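Local coordinates for protein Ves (Pseudomonas fluorescens, PDB 5V00) that is of unknown molecular function but, as a bicupin of the HutD family, is involved in histidine utilization, at residues Gln67-Val72 with Pro95-Gly100; Phe116-Ser121 with Cys185-Thr190; Gly58-Phe63 with Ser102-Arg107; Ala76-Thr81 with Gly111-Phe116. All coordinates share one frame; numbering follows the deposited sequence.

Contact 1: Gln67-Val72 with Pro95-Gly100; sequences QRVITV and PFAFRG. With FMT (formic acid), chain I.
Arg68 and Phe98 form a hydrogen-bonded pair of two antiparallel strands, 67-72 and 96-99, whose axes approach to 4.7 Å. Each gives its N-H to the other's carbonyl, and Ile70 and Phe96 repeat the exchange two residues on; Ile70 N to Phe96 O is the straightest of the four bonds, at 168°. A second donor grips Arg68 O: Gln67, its chain bent at chi2 (74°), brings NE2 to 3.2 Å from Arg68 O, on the opposite face of the carbonyl plane from Phe98 N.

On one face the Phe98 ring carries the side-chain packing. With CG between backbone N and carbonyl carbon (chi1 60°), the ring lies alongside the Arg68 chain. Arg68 CB makes a CH-pi contact over the centre of the Phe98 ring, 4.0 Å from its centroid, and further out Phe98 CZ sits over a guanidinium face, the two planes tilted apart. Ile70 CG2 reaches Phe98 CE1 at 3.7 Å.

The other side carries small apolar touches, Val69 CG1 on Pro95 CB and Val69 CG2 on Ala97 CB.

Arg68 NH1 donates to formate O2 and NH2 to formate O1, each at 3.0 Å. The acid probably came from the crystallisation liquor. The pairing is that of an outer strand added to a cupin sheet; formic acid bound at Arg68 is consistent with a small pocket there, but does not identify a natural ligand.

Contact 2: Phe116-Ser121 with Cys185-Thr190; sequences FNLIYS and CLIELT. With FMT (formic acid), chain I.
Strands 116-120 and 185-190 face each other running nearly the same way, 14° apart, with axes 10.5 Å from one another, a spacing bridged by side chains and not by backbone bonds. Every second residue of each strand points toward the other, pairing Phe116 with Cys185, Leu118 with Ile187 and Tyr120 with Leu189.

Phe116 and Ile187 meet tip to tip. CG of Phe116 is anti to its backbone N (chi1 176°), which extends the ring across the gap until CE2 lies 3.7 Å from Ile187 CD1; CZ is close to the same methyl. Beside it, Cys185 SG comes to 3.9 Å from Phe116 CE2, an oblique sulfur-aromatic contact. Farther along, the touches become looser: Leu118 CD2 to Ile187 CG2 is 4.3 Å, and Tyr120 CB to Leu189 CD2 is 4.4 Å. Phe148 stacks on the Phe116 ring, while Leu129 and Trp131 touch Cys185, so the pairing sits within a wider apolar layer.

Asn117 points to the other side of its strand, where ND2 donates to formate O1 at 3.1 Å. That face is mixed, with Ile119 packed on Phe63 and Tyr66. Strand 113-120 lies in the six-stranded sheet and 184-191 in the five-stranded sheet, and their face-to-face packing is the kind of sheet-on-sheet interface expected between the two cupin modules of a bicupin.

Contact 3: Gly58-Phe63 with Ser102-Arg107; sequences GGFSSF and SQVSCR. With FMT (formic acid), chain K.
Phe60 lays its ring against Val104 and Cys106, touching both obliquely. Phe60 CD2 lies 3.7 Å from Val104 CG1 and Phe60 CE1 lies 3.6 Å from Cys106 CB, while Cys106 SG, anti to its backbone N (chi1 -179°), makes an oblique sulfur-aromatic contact with the ring. An alanine in place of Phe60 would probably strip away the apolar cover that the ring gives Val104 CG1 and Cys106 CB.

The backbone holds the ring there. Phe60 N gives an almost straight bond to Val104 O, at 2.9 Å and 176°, and Gly58 and Cys106 exchange N-H and carbonyl as an antiparallel hydrogen-bonded pair. Gly58 adopts a conformation that a side chain would not tolerate, since its first carbon would be pressed on the preceding carbonyl. This short pairing of 58-59 with 104-107 forms the edge of the four-stranded sheet of the N-terminal cupin barrel.

Beyond Phe60 the chains diverge, and a water takes over: it donates to Phe60 O and Ser102 O and accepts from Val104 N. Ser62 OG comes to 3.2 Å from Ser102 O. Farther out, Asp83 takes bonds from Ser102 OG and Gln103 N, anchoring the approach to the strand. On the face turned away from the Phe60 ring, Ser105 OG donates to O1 of a second formate at 2.8 Å, and that formate also binds Gly84 N.

Contact 4: Ala76-Thr81 with Gly111-Phe116; sequences AGMVLT and GPIRDF
Ile113 and Met78 meet side on in an apolar contact, their chains crossing obliquely with Met78 CG 4.1 Å from Ile113 CG1. The end of the isoleucine reaches past Met78 to the turn: Ile113 CD1 lies 3.4 Å from Gly77 O and 3.9 Å from Ala76 N, so one methyl covers the backbone from Ala76 to Gly77. The turn at Gly77 takes a backbone shape open to glycine, one in which any larger residue would crowd the oxygen of Ala76. An alanine in place of Ile113 would probably open a gap beside Gly77 O and remove the Ile113 side of the packing around Met78.

A second contact pairs a methyl with a carboxylate. Met78 CG stands between backbone N and carbonyl carbon (chi1 55°) and the chain bends again at chi2 (74°), which swings the terminal methyl toward Asp115. The two side chains reach toward each other tip to tip, Met78 CE 3.3 Å from Asp115 OD2. Ile70 and Val72 also touch Asp115, and Cys106 and Leu108 touch Met78.

Water supplies the polar link. One molecule donates to Gly77 O at 2.7 Å and to Gly111 O at 2.8 Å, tying the two loops together where the strands begin.

Strand 78-82 belongs to the four-stranded sheet and strand 113-120 to the six-stranded one; here they converge at one end of the N-terminal module, as the two sheets of a cupin beta-barrel do.

Overall arrangement
Contacts 1, 3 and 4 lie within the first cupin module, while contact 2 joins it to the second. Contact 2 is the most deeply placed, its centre about 5 Å from the chain's centre, and relies on apolar side chains; contact 4 is buried too, though about 14 Å out. Contact 1, on an outer strand, is partly buried, as is contact 3, about 17 Å out, which mixes strand bonds, a water and a formate. Contacts 1 and 3 are antiparallel strand pairs, in the six- and four-stranded sheets, linked where Gly100 O meets Phe63 N. Contact 4 packs one sheet against the other and shares strand 113-120 with contact 2. Contacts 1 and 2 share a formate between neighbouring strands.

Contact 1: Gln67-Val72 with Pro95-Gly100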
loop_
_atom_site.group_PDB
_atom_site.type_symbol
_atom_site.label_atom_id
_atom_site.label_comp_id
_atom_site.label_asym_id
_atom_site.label_seq_id
_atom_site.Cartn_x
_atom_site.Cartn_y
_atom_site.Cartn_z
ATOM N N GLN B 67 0.573 9.020 19.787
ATOM C CA GLN B 67 1.000 7.881 20.640
ATOM C C GLN B 67 1.828 6.930 19.802
ATOM O O GLN B 67 1.467 6.619 18.674
ATOM C CB GLN B 67 -0.225 7.156 21.212
ATOM C CG GLN B 67 0.066 5.884 21.966
ATOM C CD GLN B 67 0.670 6.218 23.347
ATOM O OE1 GLN B 67 0.102 6.999 24.091
ATOM N NE2 GLN B 67 1.769 5.572 23.691
ATOM N N ARG B 68 2.905 6.365 20.360
ATOM C CA ARG B 68 3.748 5.399 19.662
ATOM C C ARG B 68 3.758 4.072 20.399
ATOM O O ARG B 68 3.634 4.038 21.631
ATOM C CB ARG B 68 5.165 5.877 19.545
ATOM C CG ARG B 68 5.304 7.211 18.794
ATOM C CD ARG B 68 6.708 7.525 18.395
ATOM N NE ARG B 68 7.333 6.511 17.556
ATOM C CZ ARG B 68 8.544 6.557 17.037
ATOM N NH1 ARG B 68 9.459 7.512 17.397
ATOM N NH2 ARG B 68 8.913 5.575 16.299
ATOM N N VAL B 69 3.818 2.982 19.629
ATOM C CA VAL B 69 4.136 1.694 20.196
ATOM C C VAL B 69 5.158 1.082 19.270
ATOM O O VAL B 69 4.898 0.823 18.071
ATOM C CB VAL B 69 2.906 0.743 20.358
ATOM C CG1 VAL B 69 3.347 -0.538 21.110
ATOM C CG2 VAL B 69 1.764 1.445 21.068
ATOM N N ILE B 70 6.324 0.726 19.804
ATOM C CA ILE B 70 7.383 0.164 18.995
ATOM C C ILE B 70 7.796 -1.218 19.531
ATOM O O ILE B 70 7.601 -1.507 20.700
ATOM C CB ILE B 70 8.629 1.097 18.888
ATOM C CG1 ILE B 70 9.424 1.121 20.175
ATOM C CG2 ILE B 70 8.219 2.535 18.501
ATOM C CD1 ILE B 70 10.656 1.977 20.067
ATOM N N THR B 71 8.287 -2.077 18.654
ATOM C CA THR B 71 8.690 -3.402 18.998
ATOM C C THR B 71 9.914 -3.826 18.248
ATOM O O THR B 71 9.964 -3.783 17.008
ATOM C CB THR B 71 7.604 -4.446 18.717
ATOM O OG1 THR B 71 6.371 -4.037 19.247
ATOM C CG2 THR B 71 7.972 -5.783 19.302
ATOM N N VAL B 72 10.977 -4.273 18.924
ATOM C CA VAL B 72 12.123 -4.827 18.206
ATOM C C VAL B 72 11.755 -6.096 17.485
ATOM O O VAL B 72 11.185 -6.993 18.093
ATOM C CB VAL B 72 13.324 -5.155 19.171
ATOM C CG1 VAL B 72 14.404 -5.949 18.465
ATOM C CG2 VAL B 72 13.821 -3.843 19.788
ATOM N N PRO B 95 6.629 -5.272 23.123
ATOM C CA PRO B 95 6.157 -3.974 22.751
ATOM C C PRO B 95 6.378 -2.888 23.805
ATOM O O PRO B 95 6.361 -3.180 24.998
ATOM C CB PRO B 95 4.648 -4.212 22.504
ATOM C CG PRO B 95 4.353 -5.287 23.453
ATOM C CD PRO B 95 5.529 -6.197 23.435
ATOM N N PHE B 96 6.601 -1.663 23.367
ATOM C CA PHE B 96 6.885 -0.510 24.288
ATOM C C PHE B 96 6.136 0.714 23.811
ATOM O O PHE B 96 6.363 1.149 22.653
ATOM C CB PHE B 96 8.391 -0.204 24.365
ATOM C CG PHE B 96 8.673 0.966 25.265
ATOM C CD1 PHE B 96 8.277 0.928 26.589
ATOM C CD2 PHE B 96 9.166 2.143 24.755
ATOM C CE1 PHE B 96 8.474 2.035 27.450
ATOM C CE2 PHE B 96 9.320 3.227 25.581
ATOM C CZ PHE B 96 9.004 3.205 26.893
ATOM N N ALA B 97 5.256 1.211 24.659
ATOM C CA ALA B 97 4.472 2.401 24.380
ATOM C C ALA B 97 5.080 3.666 24.945
ATOM O O ALA B 97 5.477 3.687 26.116
ATOM C CB ALA B 97 3.096 2.242 24.954
ATOM N N PHE B 98 5.112 4.727 24.154
ATOM C CA PHE B 98 5.510 6.062 24.667
ATOM C C PHE B 98 4.872 7.175 23.885
ATOM O O PHE B 98 4.397 6.968 22.764
ATOM C CB PHE B 98 7.030 6.196 24.629
ATOM C CG PHE B 98 7.647 6.061 23.311
ATOM C CD1 PHE B 98 7.834 4.816 22.733
ATOM C CD2 PHE B 98 8.123 7.171 22.623
ATOM C CE1 PHE B 98 8.498 4.673 21.546
ATOM C CE2 PHE B 98 8.795 7.021 21.445
ATOM C CZ PHE B 98 8.996 5.802 20.886
ATOM N N ARG B 99 4.842 8.341 24.503
ATOM C CA ARG B 99 4.291 9.539 23.846
ATOM C C ARG B 99 5.219 10.104 22.834
ATOM O O ARG B 99 6.445 10.160 23.017
ATOM C CB ARG B 99 3.866 10.605 24.857
ATOM C CG ARG B 99 2.835 10.200 25.910
ATOM C CD ARG B 99 2.876 11.157 27.129
ATOM N NE ARG B 99 2.580 12.530 26.681
ATOM C CZ ARG B 99 1.380 13.120 26.693
ATOM N NH1 ARG B 99 0.305 12.508 27.193
ATOM N NH2 ARG B 99 1.262 14.361 26.215
ATOM N N GLY B 100 4.630 10.587 21.722
ATOM C CA GLY B 100 5.403 11.201 20.646
ATOM C C GLY B 100 6.044 12.568 21.139
ATOM O O GLY B 100 7.050 12.952 20.569
HETATM C C FMT I . 12.354 5.833 15.406
HETATM O O1 FMT I . 11.629 4.803 15.430
HETATM O O2 FMT I . 11.784 7.059 15.500
#

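Contact 2: Phe116-Ser121 with Cys185-Thr190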
loop_
_atom_site.group_PDB
_atom_site.type_symbol
_atom_site.label_atom_id
_atom_site.label_comp_id
_atom_site.label_asym_id
_atom_site.label_seq_id
_atom_site.Cartn_x
_atom_site.Cartn_y
_atom_site.Cartn_z
ATOM N N PHE B 116 9.310 -2.677 14.586
ATOM C CA PHE B 116 7.937 -2.515 14.020
ATOM C C PHE B 116 7.280 -1.383 14.724
ATOM O O PHE B 116 7.182 -1.379 15.966
ATOM C CB PHE B 116 7.182 -3.841 14.182
ATOM C CG PHE B 116 5.776 -3.784 13.744
ATOM C CD1 PHE B 116 5.461 -3.568 12.413
ATOM C CD2 PHE B 116 4.774 -3.978 14.652
ATOM C CE1 PHE B 116 4.117 -3.569 12.032
ATOM C CE2 PHE B 116 3.412 -3.939 14.276
ATOM C CZ PHE B 116 3.102 -3.802 12.917
ATOM N N ASN B 117 6.891 -0.327 13.972
ATOM C CA ASN B 117 6.383 0.910 14.517
ATOM C C ASN B 117 4.912 1.175 14.222
ATOM O O ASN B 117 4.541 1.223 13.033
ATOM C CB ASN B 117 7.139 2.088 13.887
ATOM C CG ASN B 117 8.596 2.296 14.466
ATOM O OD1 ASN B 117 9.081 1.550 15.326
ATOM N ND2 ASN B 117 9.283 3.339 13.967
ATOM N N LEU B 118 4.117 1.359 15.268
ATOM C CA LEU B 118 2.792 1.954 15.163
ATOM C C LEU B 118 2.839 3.351 15.691
ATOM O O LEU B 118 3.337 3.596 16.828
ATOM C CB LEU B 118 1.767 1.157 15.954
ATOM C CG LEU B 118 0.434 1.731 16.178
ATOM C CD1 LEU B 118 -0.277 1.890 14.843
ATOM C CD2 LEU B 118 -0.384 0.899 17.109
ATOM N N ILE B 119 2.272 4.300 14.964
ATOM C CA ILE B 119 1.996 5.605 15.537
ATOM C C ILE B 119 0.583 6.035 15.187
ATOM O O ILE B 119 0.123 5.789 14.029
ATOM C CB ILE B 119 3.030 6.611 15.063
ATOM C CG1 ILE B 119 2.787 8.000 15.656
ATOM C CG2 ILE B 119 3.058 6.727 13.534
ATOM C CD1 ILE B 119 3.949 8.939 15.412
ATOM N N TYR B 120 -0.125 6.599 16.148
ATOM C CA TYR B 120 -1.499 7.084 15.877
ATOM C C TYR B 120 -1.830 8.303 16.683
ATOM O O TYR B 120 -1.245 8.536 17.743
ATOM C CB TYR B 120 -2.549 5.990 16.138
ATOM C CG TYR B 120 -2.719 5.615 17.583
ATOM C CD1 TYR B 120 -1.900 4.669 18.212
ATOM C CD2 TYR B 120 -3.699 6.179 18.324
ATOM C CE1 TYR B 120 -1.987 4.441 19.574
ATOM C CE2 TYR B 120 -3.894 5.872 19.658
ATOM C CZ TYR B 120 -3.000 4.987 20.293
ATOM O OH TYR B 120 -3.136 4.708 21.624
ATOM N N SER B 121 -2.823 9.045 16.209
ATOM C CA SER B 121 -3.401 10.210 16.924
ATOM C C SER B 121 -4.501 9.749 17.843
ATOM O O SER B 121 -5.551 9.288 17.370
ATOM C CB SER B 121 -3.997 11.233 15.917
ATOM O OG SER B 121 -4.831 12.093 16.610
ATOM N N CYS B 185 1.642 -9.750 15.094
ATOM C CA CYS B 185 1.093 -8.650 15.841
ATOM C C CYS B 185 -0.280 -8.281 15.291
ATOM O O CYS B 185 -0.466 -8.167 14.054
ATOM C CB CYS B 185 2.020 -7.424 15.818
ATOM S SG CYS B 185 1.503 -6.086 16.927
ATOM N N LEU B 186 -1.247 -8.212 16.158
ATOM C CA LEU B 186 -2.638 -7.854 15.848
ATOM C C LEU B 186 -2.882 -6.400 16.205
ATOM O O LEU B 186 -2.724 -6.018 17.369
ATOM C CB LEU B 186 -3.649 -8.716 16.635
ATOM C CG LEU B 186 -3.530 -10.221 16.446
ATOM C CD1 LEU B 186 -4.539 -10.895 17.330
ATOM C CD2 LEU B 186 -3.599 -10.683 14.996
ATOM N N ILE B 187 -3.246 -5.544 15.251
ATOM C CA ILE B 187 -3.572 -4.157 15.516
ATOM C C ILE B 187 -4.983 -3.843 15.042
ATOM O O ILE B 187 -5.383 -4.276 13.940
ATOM C CB ILE B 187 -2.560 -3.208 14.883
ATOM C CG1 ILE B 187 -1.166 -3.457 15.502
ATOM C CG2 ILE B 187 -2.958 -1.770 14.935
ATOM C CD1 ILE B 187 -0.049 -2.750 14.824
ATOM N N GLU B 188 -5.729 -3.088 15.806
ATOM C CA GLU B 188 -7.037 -2.704 15.457
ATOM C C GLU B 188 -7.192 -1.172 15.634
ATOM O O GLU B 188 -6.785 -0.598 16.655
ATOM C CB GLU B 188 -8.077 -3.382 16.294
ATOM C CG GLU B 188 -8.094 -4.880 16.140
ATOM C CD GLU B 188 -9.179 -5.588 17.014
ATOM O OE1 GLU B 188 -10.125 -4.978 17.494
ATOM O OE2 GLU B 188 -9.038 -6.734 17.170
ATOM N N LEU B 189 -7.754 -0.541 14.638
ATOM C CA LEU B 189 -7.875 0.930 14.612
ATOM C C LEU B 189 -9.255 1.310 14.158
ATOM O O LEU B 189 -9.773 0.759 13.164
ATOM C CB LEU B 189 -6.806 1.516 13.720
ATOM C CG LEU B 189 -5.360 1.314 14.188
ATOM C CD1 LEU B 189 -4.462 1.264 13.039
ATOM C CD2 LEU B 189 -5.008 2.547 15.044
ATOM N N THR B 190 -9.828 2.285 14.833
ATOM C CA THR B 190 -11.179 2.823 14.522
ATOM C C THR B 190 -11.211 4.348 14.702
ATOM O O THR B 190 -10.810 4.856 15.739
ATOM C CB THR B 190 -12.219 2.171 15.431
ATOM O OG1 THR B 190 -12.228 0.761 15.185
ATOM C CG2 THR B 190 -13.568 2.725 15.199
HETATM C C FMT I . 12.354 5.833 15.406
HETATM O O1 FMT I . 11.629 4.803 15.430
HETATM O O2 FMT I . 11.784 7.059 15.500
#

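Contact 3: Gly58-Phe63 with Ser102-Arg107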
loop_
_atom_site.group_PDB
_atom_site.type_symbol
_atom_site.label_atom_id
_atom_site.label_comp_id
_atom_site.label_asym_id
_atom_site.label_seq_id
_atom_site.Cartn_x
_atom_site.Cartn_y
_atom_site.Cartn_z
ATOM N N GLY B 58 21.509 7.247 18.776
ATOM C CA GLY B 58 21.166 8.625 18.750
ATOM C C GLY B 58 19.703 8.861 19.068
ATOM O O GLY B 58 18.948 7.936 19.438
ATOM N N GLY B 59 19.292 10.093 18.871
ATOM C CA GLY B 59 17.994 10.607 19.231
ATOM C C GLY B 59 16.963 10.204 18.185
ATOM O O GLY B 59 17.269 10.035 17.023
ATOM N N PHE B 60 15.717 10.078 18.628
ATOM C CA PHE B 60 14.581 9.861 17.702
ATOM C C PHE B 60 13.961 11.205 17.460
ATOM O O PHE B 60 13.875 12.054 18.371
ATOM C CB PHE B 60 13.511 8.991 18.425
ATOM C CG PHE B 60 13.837 7.508 18.465
ATOM C CD1 PHE B 60 15.028 6.981 17.934
ATOM C CD2 PHE B 60 12.888 6.594 19.012
ATOM C CE1 PHE B 60 15.304 5.640 17.954
ATOM C CE2 PHE B 60 13.187 5.221 19.002
ATOM C CZ PHE B 60 14.374 4.768 18.479
ATOM N N SER B 61 13.292 11.346 16.320
ATOM C CA SER B 61 12.372 12.478 16.162
ATOM C C SER B 61 11.229 12.414 17.099
ATOM O O SER B 61 10.793 11.339 17.495
ATOM C CB SER B 61 11.749 12.490 14.744
ATOM O OG SER B 61 12.718 12.537 13.745
ATOM N N SER B 62 10.686 13.562 17.383
ATOM C CA SER B 62 9.446 13.702 18.126
ATOM C C SER B 62 8.231 13.870 17.219
ATOM O O SER B 62 8.320 14.313 16.079
ATOM C CB SER B 62 9.510 14.854 19.120
ATOM O OG SER B 62 10.354 14.467 20.206
ATOM N N PHE B 63 7.094 13.507 17.780
ATOM C CA PHE B 63 5.814 13.508 17.061
ATOM C C PHE B 63 4.835 13.946 18.056
ATOM O O PHE B 63 4.008 13.192 18.615
ATOM C CB PHE B 63 5.451 12.129 16.495
ATOM C CG PHE B 63 6.366 11.624 15.458
ATOM C CD1 PHE B 63 7.467 10.835 15.785
ATOM C CD2 PHE B 63 6.096 11.837 14.083
ATOM C CE1 PHE B 63 8.275 10.328 14.801
ATOM C CE2 PHE B 63 6.903 11.335 13.119
ATOM C CZ PHE B 63 8.012 10.580 13.454
ATOM N N SER B 102 7.506 12.956 23.932
ATOM C CA SER B 102 8.690 12.674 24.727
ATOM C C SER B 102 9.945 12.851 23.961
ATOM O O SER B 102 10.040 12.623 22.767
ATOM C CB SER B 102 8.681 11.246 25.340
ATOM O OG SER B 102 7.687 11.141 26.394
ATOM N N GLN B 103 11.025 13.178 24.705
ATOM C CA GLN B 103 12.333 13.198 24.052
ATOM C C GLN B 103 12.987 11.830 24.283
ATOM O O GLN B 103 13.110 11.432 25.444
ATOM C CB GLN B 103 13.222 14.351 24.662
ATOM C CG GLN B 103 14.705 14.320 24.309
ATOM C CD GLN B 103 15.522 15.062 25.423
ATOM O OE1 GLN B 103 16.078 14.439 26.336
ATOM N NE2 GLN B 103 15.485 16.386 25.396
ATOM N N VAL B 104 13.405 11.170 23.204
ATOM C CA VAL B 104 13.802 9.759 23.263
ATOM C C VAL B 104 15.049 9.572 22.563
ATOM O O VAL B 104 15.239 10.107 21.472
ATOM C CB VAL B 104 12.690 8.787 22.684
ATOM C CG1 VAL B 104 13.194 7.364 22.605
ATOM C CG2 VAL B 104 11.440 8.935 23.477
ATOM N N SER B 105 15.985 8.783 23.144
ATOM C CA SER B 105 17.132 8.418 22.429
ATOM C C SER B 105 17.400 6.945 22.627
ATOM O O SER B 105 16.998 6.354 23.625
ATOM C CB SER B 105 18.369 9.318 22.825
ATOM O OG SER B 105 18.676 9.040 24.127
ATOM N N CYS B 106 18.056 6.394 21.673
ATOM C CA CYS B 106 18.358 5.000 21.589
ATOM C C CYS B 106 19.855 4.724 21.629
ATOM O O CYS B 106 20.624 5.384 20.895
ATOM C CB CYS B 106 17.847 4.522 20.221
ATOM S SG CYS B 106 18.049 2.839 19.817
ATOM N N ARG B 107 20.265 3.725 22.406
ATOM C CA ARG B 107 21.620 3.231 22.441
ATOM C C ARG B 107 21.696 1.823 22.001
ATOM O O ARG B 107 21.042 0.900 22.571
ATOM C CB ARG B 107 22.257 3.429 23.898
ATOM C CG ARG B 107 23.695 3.007 23.970
ATOM C CD ARG B 107 24.294 3.397 25.334
ATOM N NE ARG B 107 23.603 2.830 26.484
ATOM C CZ ARG B 107 23.894 1.631 27.051
ATOM N NH1 ARG B 107 24.874 0.844 26.565
ATOM N NH2 ARG B 107 23.188 1.209 28.083
HETATM C C FMT K . 16.276 11.117 25.981
HETATM O O1 FMT K . 17.487 11.069 25.677
HETATM O O2 FMT K . 15.803 11.503 27.174
HETATM O O HOH W 1 12.258 12.140 20.754
#

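Contact 4: Ala76-Thr81 with Gly111-Phe116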
loop_
_atom_site.group_PDB
_atom_site.type_symbol
_atom_site.label_atom_id
_atom_site.label_comp_id
_atom_site.label_asym_id
_atom_site.label_seq_id
_atom_site.Cartn_x
_atom_site.Cartn_y
_atom_site.Cartn_z
ATOM N N ALA B 76 19.161 -8.053 18.530
ATOM C CA ALA B 76 19.023 -8.618 19.889
ATOM C C ALA B 76 18.420 -7.655 20.897
ATOM O O ALA B 76 18.101 -8.082 22.010
ATOM C CB ALA B 76 20.419 -9.100 20.375
ATOM N N GLY B 77 18.244 -6.387 20.565
ATOM C CA GLY B 77 17.664 -5.408 21.428
ATOM C C GLY B 77 18.465 -4.174 21.530
ATOM O O GLY B 77 19.556 -4.117 20.961
ATOM N N MET B 78 17.869 -3.174 22.123
ATOM C CA MET B 78 18.495 -1.882 22.367
ATOM C C MET B 78 17.951 -1.225 23.608
ATOM O O MET B 78 17.055 -1.771 24.264
ATOM C CB MET B 78 18.436 -0.973 21.097
ATOM C CG MET B 78 17.013 -0.825 20.615
ATOM S SD MET B 78 15.960 0.202 21.547
ATOM C CE MET B 78 14.673 0.376 20.155
ATOM N N VAL B 79 18.580 -0.102 24.017
ATOM C CA VAL B 79 18.177 0.640 25.183
ATOM C C VAL B 79 17.662 1.999 24.877
ATOM O O VAL B 79 18.310 2.790 24.170
ATOM C CB VAL B 79 19.430 0.783 26.164
ATOM C CG1 VAL B 79 19.080 1.731 27.278
ATOM C CG2 VAL B 79 19.723 -0.590 26.698
ATOM N N LEU B 80 16.499 2.315 25.384
ATOM C CA LEU B 80 15.933 3.622 25.243
ATOM C C LEU B 80 15.996 4.455 26.477
ATOM O O LEU B 80 15.758 3.962 27.589
ATOM C CB LEU B 80 14.389 3.563 24.865
ATOM C CG LEU B 80 14.015 3.092 23.511
ATOM C CD1 LEU B 80 12.504 3.428 23.368
ATOM C CD2 LEU B 80 14.744 3.768 22.365
ATOM N N THR B 81 16.261 5.753 26.302
ATOM C CA THR B 81 16.101 6.687 27.343
ATOM C C THR B 81 14.966 7.636 26.972
ATOM O O THR B 81 15.054 8.301 25.941
ATOM C CB THR B 81 17.429 7.482 27.596
ATOM O OG1 THR B 81 18.457 6.530 27.890
ATOM C CG2 THR B 81 17.295 8.409 28.747
ATOM N N GLY B 111 24.584 -3.733 18.014
ATOM C CA GLY B 111 24.526 -3.462 16.626
ATOM C C GLY B 111 23.087 -3.151 16.158
ATOM O O GLY B 111 22.191 -2.870 16.972
ATOM N N PRO B 112 22.926 -3.091 14.841
ATOM C CA PRO B 112 21.703 -2.475 14.288
ATOM C C PRO B 112 20.472 -3.315 14.615
ATOM O O PRO B 112 20.552 -4.511 14.862
ATOM C CB PRO B 112 21.993 -2.477 12.753
ATOM C CG PRO B 112 23.521 -2.350 12.684
ATOM C CD PRO B 112 23.959 -3.296 13.783
ATOM N N ILE B 113 19.364 -2.616 14.631
ATOM C CA ILE B 113 18.086 -3.189 15.045
ATOM C C ILE B 113 17.072 -2.785 13.993
ATOM O O ILE B 113 17.179 -1.647 13.420
ATOM C CB ILE B 113 17.670 -2.477 16.349
ATOM C CG1 ILE B 113 18.645 -2.845 17.479
ATOM C CG2 ILE B 113 16.280 -2.798 16.812
ATOM C CD1 ILE B 113 18.844 -4.290 17.635
ATOM N N ARG B 114 16.064 -3.659 13.831
ATOM C CA ARG B 114 14.847 -3.235 13.107
ATOM C C ARG B 114 13.647 -3.229 14.096
ATOM O O ARG B 114 13.556 -4.185 14.880
ATOM C CB ARG B 114 14.583 -4.148 11.943
ATOM C CG ARG B 114 15.743 -4.259 10.937
ATOM C CD ARG B 114 15.351 -5.039 9.678
ATOM N NE ARG B 114 14.599 -4.157 8.798
ATOM C CZ ARG B 114 13.770 -4.548 7.807
ATOM N NH1 ARG B 114 13.502 -5.791 7.608
ATOM N NH2 ARG B 114 13.151 -3.641 7.068
ATOM N N ASP B 115 12.825 -2.203 14.053
ATOM C CA ASP B 115 11.660 -2.017 14.921
ATOM C C ASP B 115 10.348 -1.993 14.092
ATOM O O ASP B 115 10.342 -1.346 13.001
ATOM C CB ASP B 115 11.677 -0.754 15.625
ATOM C CG ASP B 115 12.672 -0.743 16.857
ATOM O OD1 ASP B 115 13.186 -1.803 17.115
ATOM O OD2 ASP B 115 12.902 0.389 17.388
ATOM N N PHE B 116 9.310 -2.677 14.586
ATOM C CA PHE B 116 7.937 -2.515 14.020
ATOM C C PHE B 116 7.280 -1.383 14.724
ATOM O O PHE B 116 7.182 -1.379 15.966
ATOM C CB PHE B 116 7.182 -3.841 14.182
ATOM C CG PHE B 116 5.776 -3.784 13.744
ATOM C CD1 PHE B 116 5.461 -3.568 12.413
ATOM C CD2 PHE B 116 4.774 -3.978 14.652
ATOM C CE1 PHE B 116 4.117 -3.569 12.032
ATOM C CE2 PHE B 116 3.412 -3.939 14.276
ATOM C CZ PHE B 116 3.102 -3.802 12.917
HETATM O O HOH W 2 21.676 -2.893 19.762
#